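Local coordinates for protein putative thioesterase (Escherichia coli, PDB 5UGZ) that probably hydrolyses thioester-bound intermediates of the colibactin NRPS/PKS assembly line, acting as a type II thioesterase that releases them from the pathway, at residues A[69-72]-A[73-76]; A[81-84]-A[85-89]; A[108-111]-A[112-116]. All coordinates share one frame; numbering follows the deposited sequence.

Interaction 1 of 3, residues A[69-72]-A[73-76]; sequences CLTM and VDAV
T71 meets the first turn of helix 72-83 with both its carbonyl and its hydroxyl. The carbonyl oxygen accepts the amide of A75, N to O 2.8 Å, in a nearly straight bond (164° at the hydrogen) that starts the i to i+4 pattern. The next link, V76 N to M72 O at 2.9 Å, is more bent. T71 stands at the N-cap, yet its hydroxyl caps no backbone amide. With chi1 at 37°, OG1 lies between the backbone N and the carbonyl carbon and is directed at the side chain of D74, where it gives a weak hydrogen bond to OD1 at 3.2 Å. CB of L70 lies 3.7 Å from the same OD1 of D74. The amide nitrogen of T71 is buried with no partner, whereas the carbonyl of C69 is taken up by the side-chain amide of N177.

The apolar side is carried by M72, whose chain leaves with CG anti to the backbone N (chi1 176°) and then bends twice, bringing SD to 4.2 Å from CG2 of V76. Both residues also touch helix 99-113, M72 on I102 and M103, V76 on E106. The arrangement is that of a helix N-terminus without a side-chain cap, opening a helix that packs beside the parallel sheet of an alpha/beta-hydrolase fold.

Interaction 2 of 3, residues A[81-84]-A[85-89]; sequences QQFV and KHYTG
The C-terminal end of helix 72-83, where the chain turns out of the helix towards strand 91-97 of the alpha/beta-hydrolase sheet, is fastened by an aromatic pair on one flank and a lysine-glutamine bond on another. F83 and Y87 lie side by side and point the same way in an offset stack, centroids 4.6 Å apart and planes inclined by 28°. Because of that tilt the rings approach through one corner: CZ of F83 sits over the rim of the tyrosine face, 3.3 Å from Y87 CG. In return, CB of Y87 stands over the face of the phenylalanine, a CH-pi contact of 3.8 Å to the F83 ring centroid. CG of F83 is anti to its backbone N (chi1 169°), and Y87 takes the same first torsion from the loop; the two chains run alongside each other. G89 N lies above the opposite face of the tyrosine. Around the pair, Y27 of strand 24-29 meets the F83 ring, Y92 meets that of Y87, and the Y87 hydroxyl is hydrogen-bonded to the carbonyl of G90.

The backbone leaves the helix through i to i+3 bonds. K85 N reaches the carbonyl O of Q82 at 2.8 Å, and H86 N that of F83 at 3.3 Å. The lysine chain, bent at three successive torsions, folds back alongside Q82, whose NE2 is held by the carbonyl of D78. With the amide so oriented, OE1 of Q82 receives NZ of K85 at 2.6 Å, the ammonium standing 36° out of the amide plane.

Interaction 3 of 3, residues A[108-111]-A[112-116]; sequences VHYI and LDHGH
Y110 offers one ring face to H114, whose CE1 lies over the rim beside CE2 of the tyrosine, 3.2 Å away, at the Schellman motif that ends helix 99-113. The two rings cross obliquely, their planes at 46°, and the imidazole is fixed by a second grip from the same residue: ND1 of H114 donates to the carbonyl O of Y110 at 2.8 Å. The acceptor lies close to the imidazole plane, so this bond sets the rotation of the ring and holds CE1 over the phenol. Tyrosine CG is anti to the backbone N (chi1 -177°), which slants its ring along the helix towards H114. Y80 of helix 72-83 stacks on H114 and meets Y110 edge-to-face. Shortening this tyrosine to an alanine would keep the carbonyl that binds ND1, but is likely to leave H114 without the ring beneath CE1 and Y80 without its edge-to-face mate.

Past H114 the chain turns at G115, where phi of 95° would jam a CB against the preceding carbonyl. Its amide returns to L112 O at 2.9 Å, while the amide of H116 makes a weak bond to I111 O. That same I111 oxygen also takes H114 N at 2.9 Å. Earlier in the helix D113 N binds H109 O, and the D113 carboxylate forms a salt bridge with R192. NE2 of H116 is hydrogen-bonded to the Y80 hydroxyl. Across the turn I111 and H116 cross at about a right angle, CG2 of I111 lying 3.4 Å from CB of H116.

In the fold
Interactions 1 and 2 open and close the same helix, 72-83, whereas interaction 3 closes its neighbour, helix 99-113, within the unit that links strands 91-97 and 121-125. Interaction 2 is a surface contact; the other two are partly buried. Their chemistry follows their place: the helix start relies on backbone bonds, a weak threonine-aspartate bond and a methionine-valine contact, the two helix ends on aromatic rings and side-chain polar bonds, with the chain leaving through i to i+3 bonds in 81-89 and through a Schellman turn at G115 in 108-116. V76 packs on the Y110 ring, F83 on I111, and Y87 on H116, so the two helices pack on each other, and the loops that follow them meet as well.

Interaction 1 of 3, residues A[69-72]-A[73-76]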
ATOM      1  N   CYS A  69     -11.893  -6.165   8.407  1.00 19.32           N
ATOM      2  CA  CYS A  69     -12.564  -6.286   7.119  1.00 19.29           C
ATOM      3  C   CYS A  69     -12.854  -7.744   6.780  1.00 19.89           C
ATOM      4  O   CYS A  69     -12.167  -8.650   7.253  1.00 19.65           O
ATOM      5  CB  CYS A  69     -11.722  -5.647   6.013  1.00 19.29           C
ATOM      6  SG  CYS A  69     -11.933  -3.859   5.852  1.00 17.32           S
ATOM      7  N   LEU A  70     -13.875  -7.963   5.959  1.00 20.89           N
ATOM      8  CA  LEU A  70     -14.258  -9.310   5.554  1.00 19.60           C
ATOM      9  C   LEU A  70     -13.720  -9.641   4.166  1.00 20.68           C
ATOM     10  O   LEU A  70     -13.213 -10.738   3.933  1.00 20.22           O
ATOM     11  CB  LEU A  70     -15.780  -9.465   5.579  1.00 19.51           C
ATOM     12  CG  LEU A  70     -16.355 -10.339   6.696  1.00 21.84           C
ATOM     13  CD1 LEU A  70     -16.920 -11.632   6.129  1.00 19.20           C
ATOM     14  CD2 LEU A  70     -15.298 -10.629   7.750  1.00 21.81           C
ATOM     15  N   THR A  71     -13.834  -8.686   3.249  1.00 19.06           N
ATOM     16  CA  THR A  71     -13.360  -8.876   1.884  1.00 18.98           C
ATOM     17  C   THR A  71     -12.761  -7.594   1.316  1.00 16.18           C
ATOM     18  O   THR A  71     -13.090  -6.493   1.758  1.00 15.55           O
ATOM     19  CB  THR A  71     -14.492  -9.355   0.955  1.00 15.71           C
ATOM     20  OG1 THR A  71     -15.717  -8.707   1.316  1.00 18.53           O
ATOM     21  CG2 THR A  71     -14.670 -10.862   1.064  1.00 20.41           C
ATOM     22  N   MET A  72     -11.878  -7.747   0.334  1.00 19.11           N
ATOM     23  CA  MET A  72     -11.228  -6.606  -0.304  1.00 15.35           C
ATOM     24  C   MET A  72     -12.232  -5.518  -0.643  1.00 17.13           C
ATOM     25  O   MET A  72     -11.947  -4.328  -0.473  1.00 17.37           O
ATOM     26  CB  MET A  72     -10.486  -7.051  -1.565  1.00 19.07           C
ATOM     27  CG  MET A  72      -9.857  -5.901  -2.361  1.00 20.74           C
ATOM     28  SD  MET A  72      -8.445  -5.167  -1.513  1.00 19.52           S
ATOM     29  CE  MET A  72      -7.362  -6.592  -1.382  1.00 17.47           C
ATOM     30  N   VAL A  73     -13.418  -5.893  -1.125  1.00 16.25           N
ATOM     31  CA  VAL A  73     -14.370  -4.856  -1.492  1.00 16.91           C
ATOM     32  C   VAL A  73     -14.870  -4.129  -0.257  1.00 15.92           C
ATOM     33  O   VAL A  73     -15.074  -2.912  -0.291  1.00 16.33           O
ATOM     34  CB  VAL A  73     -15.531  -5.425  -2.320  1.00 18.90           C
ATOM     35  CG1 VAL A  73     -16.332  -6.406  -1.520  1.00 17.30           C
ATOM     36  CG2 VAL A  73     -16.418  -4.288  -2.742  1.00 19.45           C
ATOM     37  N   ASP A  74     -15.085  -4.856   0.846  1.00 15.09           N
ATOM     38  CA  ASP A  74     -15.494  -4.205   2.094  1.00 17.28           C
ATOM     39  C   ASP A  74     -14.383  -3.335   2.656  1.00 16.19           C
ATOM     40  O   ASP A  74     -14.644  -2.252   3.194  1.00 16.88           O
ATOM     41  CB  ASP A  74     -15.890  -5.231   3.148  1.00 16.86           C
ATOM     42  CG  ASP A  74     -17.161  -5.950   2.809  1.00 19.18           C
ATOM     43  OD1 ASP A  74     -17.410  -7.024   3.388  1.00 22.17           O
ATOM     44  OD2 ASP A  74     -17.914  -5.446   1.966  1.00 21.04           O
ATOM     45  N   ALA A  75     -13.145  -3.811   2.578  1.00 15.02           N
ATOM     46  CA  ALA A  75     -12.017  -3.021   3.051  1.00 15.42           C
ATOM     47  C   ALA A  75     -11.836  -1.746   2.235  1.00 15.09           C
ATOM     48  O   ALA A  75     -11.448  -0.712   2.789  1.00 14.04           O
ATOM     49  CB  ALA A  75     -10.756  -3.871   3.021  1.00 14.20           C
ATOM     50  N   VAL A  76     -12.128  -1.791   0.933  1.00 13.88           N
ATOM     51  CA  VAL A  76     -12.027  -0.597   0.091  1.00 15.61           C
ATOM     52  C   VAL A  76     -13.124   0.414   0.438  1.00 14.23           C
ATOM     53  O   VAL A  76     -12.869   1.618   0.524  1.00 14.81           O
ATOM     54  CB  VAL A  76     -12.073  -0.983  -1.397  1.00 14.75           C
ATOM     55  CG1 VAL A  76     -12.238   0.254  -2.221  1.00 13.81           C
ATOM     56  CG2 VAL A  76     -10.798  -1.709  -1.795  1.00 16.30           C
TER

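Interaction 2 of 3, residues A[81-84]-A[85-89]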
ATOM      1  N   GLN A  81     -14.548   5.666   3.151  1.00 17.24           N
ATOM      2  CA  GLN A  81     -15.155   6.464   4.214  1.00 18.04           C
ATOM      3  C   GLN A  81     -14.096   7.273   4.963  1.00 20.38           C
ATOM      4  O   GLN A  81     -14.356   8.400   5.406  1.00 20.29           O
ATOM      5  CB  GLN A  81     -15.935   5.564   5.186  1.00 20.29           C
ATOM      6  CG  GLN A  81     -17.208   4.948   4.624  1.00 20.10           C
ATOM      7  CD  GLN A  81     -18.103   5.967   3.942  1.00 25.21           C
ATOM      8  OE1 GLN A  81     -17.980   7.177   4.168  1.00 30.59           O
ATOM      9  NE2 GLN A  81     -18.999   5.486   3.087  1.00 24.83           N
ATOM     10  N   GLN A  82     -12.901   6.708   5.132  1.00 20.08           N
ATOM     11  CA  GLN A  82     -11.803   7.478   5.712  1.00 18.60           C
ATOM     12  C   GLN A  82     -11.399   8.616   4.785  1.00 19.75           C
ATOM     13  O   GLN A  82     -11.325   9.780   5.197  1.00 18.87           O
ATOM     14  CB  GLN A  82     -10.612   6.561   5.987  1.00 18.94           C
ATOM     15  CG  GLN A  82     -10.957   5.296   6.736  1.00 19.30           C
ATOM     16  CD  GLN A  82     -11.850   5.572   7.901  1.00 22.25           C
ATOM     17  OE1 GLN A  82     -11.556   6.447   8.717  1.00 25.54           O
ATOM     18  NE2 GLN A  82     -12.978   4.855   7.979  1.00 19.22           N
ATOM     19  N   PHE A  83     -11.144   8.279   3.521  1.00 18.67           N
ATOM     20  CA  PHE A  83     -10.760   9.242   2.499  1.00 18.39           C
ATOM     21  C   PHE A  83     -11.644  10.484   2.530  1.00 22.55           C
ATOM     22  O   PHE A  83     -11.133  11.610   2.503  1.00 22.29           O
ATOM     23  CB  PHE A  83     -10.815   8.529   1.141  1.00 18.80           C
ATOM     24  CG  PHE A  83     -10.699   9.432  -0.054  1.00 18.71           C
ATOM     25  CD1 PHE A  83      -9.464   9.872  -0.493  1.00 15.64           C
ATOM     26  CD2 PHE A  83     -11.828   9.799  -0.762  1.00 18.86           C
ATOM     27  CE1 PHE A  83      -9.364  10.666  -1.588  1.00 16.46           C
ATOM     28  CE2 PHE A  83     -11.728  10.601  -1.864  1.00 17.90           C
ATOM     29  CZ  PHE A  83     -10.503  11.036  -2.273  1.00 18.24           C
ATOM     30  N   VAL A  84     -12.969  10.304   2.622  1.00 21.99           N
ATOM     31  CA  VAL A  84     -13.900  11.424   2.493  1.00 24.01           C
ATOM     32  C   VAL A  84     -14.035  12.177   3.807  1.00 23.87           C
ATOM     33  O   VAL A  84     -14.906  13.036   3.950  1.00 25.87           O
ATOM     34  CB  VAL A  84     -15.284  10.970   1.991  1.00 24.29           C
ATOM     35  CG1 VAL A  84     -15.168  10.343   0.612  1.00 21.26           C
ATOM     36  CG2 VAL A  84     -15.946  10.021   2.969  1.00 23.38           C
ATOM     37  N   LYS A  85     -13.177  11.871   4.776  1.00 25.64           N
ATOM     38  CA  LYS A  85     -13.113  12.679   5.986  1.00 26.86           C
ATOM     39  C   LYS A  85     -12.216  13.899   5.826  1.00 28.79           C
ATOM     40  O   LYS A  85     -12.323  14.836   6.625  1.00 28.01           O
ATOM     41  CB  LYS A  85     -12.636  11.827   7.170  1.00 26.41           C
ATOM     42  CG  LYS A  85     -13.505  10.610   7.401  1.00 22.04           C
ATOM     43  CD  LYS A  85     -13.988  10.540   8.828  1.00 25.52           C
ATOM     44  CE  LYS A  85     -12.909   9.975   9.727  1.00 23.53           C
ATOM     45  NZ  LYS A  85     -12.854   8.492   9.636  1.00 26.53           N
ATOM     46  N   HIS A  86     -11.348  13.915   4.801  1.00 28.04           N
ATOM     47  CA  HIS A  86     -10.468  15.048   4.549  1.00 27.20           C
ATOM     48  C   HIS A  86     -10.421  15.451   3.081  1.00 30.14           C
ATOM     49  O   HIS A  86      -9.589  16.293   2.727  1.00 32.88           O
ATOM     50  CB  HIS A  86      -9.027  14.762   5.007  1.00 29.98           C
ATOM     51  CG  HIS A  86      -8.915  14.240   6.411  1.00 35.09           C
ATOM     52  ND1 HIS A  86      -9.374  14.938   7.509  1.00 37.89           N
ATOM     53  CD2 HIS A  86      -8.383  13.092   6.892  1.00 31.31           C
ATOM     54  CE1 HIS A  86      -9.143  14.236   8.603  1.00 34.22           C
ATOM     55  NE2 HIS A  86      -8.542  13.112   8.257  1.00 29.86           N
ATOM     56  N   TYR A  87     -11.251  14.874   2.207  1.00 27.46           N
ATOM     57  CA  TYR A  87     -11.127  15.110   0.771  1.00 26.79           C
ATOM     58  C   TYR A  87     -12.149  16.141   0.308  1.00 29.57           C
ATOM     59  O   TYR A  87     -13.357  15.900   0.386  1.00 30.24           O
ATOM     60  CB  TYR A  87     -11.291  13.834  -0.051  1.00 21.73           C
ATOM     61  CG  TYR A  87     -11.038  14.157  -1.499  1.00 23.89           C
ATOM     62  CD1 TYR A  87     -12.024  14.005  -2.465  1.00 20.37           C
ATOM     63  CD2 TYR A  87      -9.816  14.698  -1.887  1.00 23.63           C
ATOM     64  CE1 TYR A  87     -11.774  14.341  -3.786  1.00 21.72           C
ATOM     65  CE2 TYR A  87      -9.565  15.039  -3.183  1.00 22.46           C
ATOM     66  CZ  TYR A  87     -10.544  14.865  -4.134  1.00 22.08           C
ATOM     67  OH  TYR A  87     -10.260  15.216  -5.430  1.00 21.66           O
ATOM     68  N   THR A  88     -11.662  17.267  -0.208  1.00 26.30           N
ATOM     69  CA  THR A  88     -12.532  18.370  -0.580  1.00 30.20           C
ATOM     70  C   THR A  88     -12.496  18.717  -2.066  1.00 29.24           C
ATOM     71  O   THR A  88     -13.182  19.660  -2.483  1.00 29.47           O
ATOM     72  CB  THR A  88     -12.173  19.612   0.242  1.00 29.87           C
ATOM     73  OG1 THR A  88     -10.769  19.884   0.103  1.00 30.28           O
ATOM     74  CG2 THR A  88     -12.509  19.373   1.700  1.00 32.32           C
ATOM     75  N   GLY A  89     -11.718  17.997  -2.874  1.00 27.16           N
ATOM     76  CA  GLY A  89     -11.701  18.190  -4.313  1.00 25.84           C
ATOM     77  C   GLY A  89     -10.390  18.680  -4.905  1.00 25.01           C
ATOM     78  O   GLY A  89     -10.327  18.856  -6.129  1.00 29.74           O
TER

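Interaction 3 of 3, residues A[108-111]-A[112-116]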
ATOM      1  N   VAL A 108      -8.559   3.752  -5.815  1.00 14.86           N
ATOM      2  CA  VAL A 108      -8.601   4.845  -6.784  1.00 16.02           C
ATOM      3  C   VAL A 108      -9.746   4.630  -7.763  1.00 15.48           C
ATOM      4  O   VAL A 108     -10.513   5.553  -8.054  1.00 16.62           O
ATOM      5  CB  VAL A 108      -7.245   5.028  -7.513  1.00 16.51           C
ATOM      6  CG1 VAL A 108      -6.852   3.814  -8.340  1.00 17.95           C
ATOM      7  CG2 VAL A 108      -7.298   6.266  -8.415  1.00 16.46           C
ATOM      8  N   HIS A 109      -9.894   3.415  -8.275  1.00 15.19           N
ATOM      9  CA  HIS A 109     -11.009   3.163  -9.181  1.00 16.20           C
ATOM     10  C   HIS A 109     -12.351   3.327  -8.480  1.00 15.81           C
ATOM     11  O   HIS A 109     -13.312   3.780  -9.100  1.00 17.20           O
ATOM     12  CB  HIS A 109     -10.870   1.779  -9.805  1.00 15.66           C
ATOM     13  CG  HIS A 109      -9.802   1.701 -10.857  1.00 18.16           C
ATOM     14  ND1 HIS A 109     -10.001   2.132 -12.151  1.00 18.37           N
ATOM     15  CD2 HIS A 109      -8.526   1.247 -10.807  1.00 15.71           C
ATOM     16  CE1 HIS A 109      -8.897   1.942 -12.853  1.00 18.94           C
ATOM     17  NE2 HIS A 109      -7.988   1.402 -12.061  1.00 18.27           N
ATOM     18  N   TYR A 110     -12.426   2.999  -7.182  1.00 15.32           N
ATOM     19  CA  TYR A 110     -13.656   3.184  -6.414  1.00 14.80           C
ATOM     20  C   TYR A 110     -13.943   4.666  -6.199  1.00 16.86           C
ATOM     21  O   TYR A 110     -15.103   5.090  -6.212  1.00 17.67           O
ATOM     22  CB  TYR A 110     -13.518   2.435  -5.078  1.00 13.76           C
ATOM     23  CG  TYR A 110     -14.704   2.415  -4.121  1.00 16.13           C
ATOM     24  CD1 TYR A 110     -15.634   1.369  -4.139  1.00 16.43           C
ATOM     25  CD2 TYR A 110     -14.856   3.404  -3.155  1.00 15.70           C
ATOM     26  CE1 TYR A 110     -16.693   1.324  -3.242  1.00 14.21           C
ATOM     27  CE2 TYR A 110     -15.912   3.368  -2.263  1.00 15.84           C
ATOM     28  CZ  TYR A 110     -16.831   2.329  -2.323  1.00 15.80           C
ATOM     29  OH  TYR A 110     -17.877   2.303  -1.436  1.00 18.53           O
ATOM     30  N   ILE A 111     -12.898   5.465  -5.985  1.00 16.20           N
ATOM     31  CA  ILE A 111     -13.048   6.915  -5.930  1.00 15.10           C
ATOM     32  C   ILE A 111     -13.577   7.431  -7.263  1.00 17.05           C
ATOM     33  O   ILE A 111     -14.552   8.190  -7.318  1.00 17.89           O
ATOM     34  CB  ILE A 111     -11.699   7.568  -5.554  1.00 17.36           C
ATOM     35  CG1 ILE A 111     -11.358   7.306  -4.079  1.00 16.33           C
ATOM     36  CG2 ILE A 111     -11.659   9.065  -5.901  1.00 16.05           C
ATOM     37  CD1 ILE A 111      -9.891   7.515  -3.719  1.00 13.63           C
ATOM     38  N   LEU A 112     -12.952   6.998  -8.363  1.00 16.86           N
ATOM     39  CA  LEU A 112     -13.394   7.405  -9.694  1.00 18.33           C
ATOM     40  C   LEU A 112     -14.836   6.971  -9.971  1.00 19.31           C
ATOM     41  O   LEU A 112     -15.622   7.750 -10.523  1.00 17.43           O
ATOM     42  CB  LEU A 112     -12.435   6.848 -10.754  1.00 17.35           C
ATOM     43  CG  LEU A 112     -11.105   7.600 -10.929  1.00 17.31           C
ATOM     44  CD1 LEU A 112     -10.166   6.794 -11.787  1.00 17.82           C
ATOM     45  CD2 LEU A 112     -11.331   8.945 -11.555  1.00 18.28           C
ATOM     46  N   ASP A 113     -15.210   5.739  -9.588  1.00 18.15           N
ATOM     47  CA  ASP A 113     -16.612   5.306  -9.686  1.00 19.19           C
ATOM     48  C   ASP A 113     -17.572   6.224  -8.939  1.00 19.71           C
ATOM     49  O   ASP A 113     -18.772   6.231  -9.244  1.00 19.09           O
ATOM     50  CB  ASP A 113     -16.811   3.894  -9.126  1.00 17.62           C
ATOM     51  CG  ASP A 113     -16.105   2.839  -9.921  1.00 19.18           C
ATOM     52  OD1 ASP A 113     -15.724   3.110 -11.080  1.00 21.41           O
ATOM     53  OD2 ASP A 113     -15.938   1.728  -9.380  1.00 19.36           O
ATOM     54  N   HIS A 114     -17.089   6.956  -7.935  1.00 17.88           N
ATOM     55  CA  HIS A 114     -17.916   7.905  -7.208  1.00 17.86           C
ATOM     56  C   HIS A 114     -17.979   9.280  -7.865  1.00 20.13           C
ATOM     57  O   HIS A 114     -18.788  10.113  -7.452  1.00 24.94           O
ATOM     58  CB  HIS A 114     -17.415   8.030  -5.766  1.00 16.63           C
ATOM     59  CG  HIS A 114     -17.934   6.956  -4.860  1.00 15.66           C
ATOM     60  ND1 HIS A 114     -17.464   5.664  -4.894  1.00 15.45           N
ATOM     61  CD2 HIS A 114     -18.902   6.977  -3.916  1.00 15.79           C
ATOM     62  CE1 HIS A 114     -18.103   4.944  -3.992  1.00 16.35           C
ATOM     63  NE2 HIS A 114     -18.985   5.715  -3.389  1.00 14.53           N
ATOM     64  N   GLY A 115     -17.179   9.536  -8.881  1.00 19.12           N
ATOM     65  CA  GLY A 115     -17.212  10.812  -9.543  1.00 19.22           C
ATOM     66  C   GLY A 115     -16.213  11.832  -9.063  1.00 20.81           C
ATOM     67  O   GLY A 115     -16.410  13.023  -9.328  1.00 22.89           O
ATOM     68  N   HIS A 116     -15.162  11.419  -8.367  1.00 19.49           N
ATOM     69  CA  HIS A 116     -14.077  12.321  -8.017  1.00 20.92           C
ATOM     70  C   HIS A 116     -13.104  12.421  -9.185  1.00 20.73           C
ATOM     71  O   HIS A 116     -13.112  11.595 -10.095  1.00 19.65           O
ATOM     72  CB  HIS A 116     -13.351  11.835  -6.762  1.00 17.88           C
ATOM     73  CG  HIS A 116     -14.222  11.777  -5.548  1.00 19.02           C
ATOM     74  ND1 HIS A 116     -14.474  12.877  -4.761  1.00 19.80           N
ATOM     75  CD2 HIS A 116     -14.898  10.749  -4.983  1.00 19.45           C
ATOM     76  CE1 HIS A 116     -15.268  12.531  -3.763  1.00 19.80           C
ATOM     77  NE2 HIS A 116     -15.540  11.244  -3.876  1.00 18.62           N
TER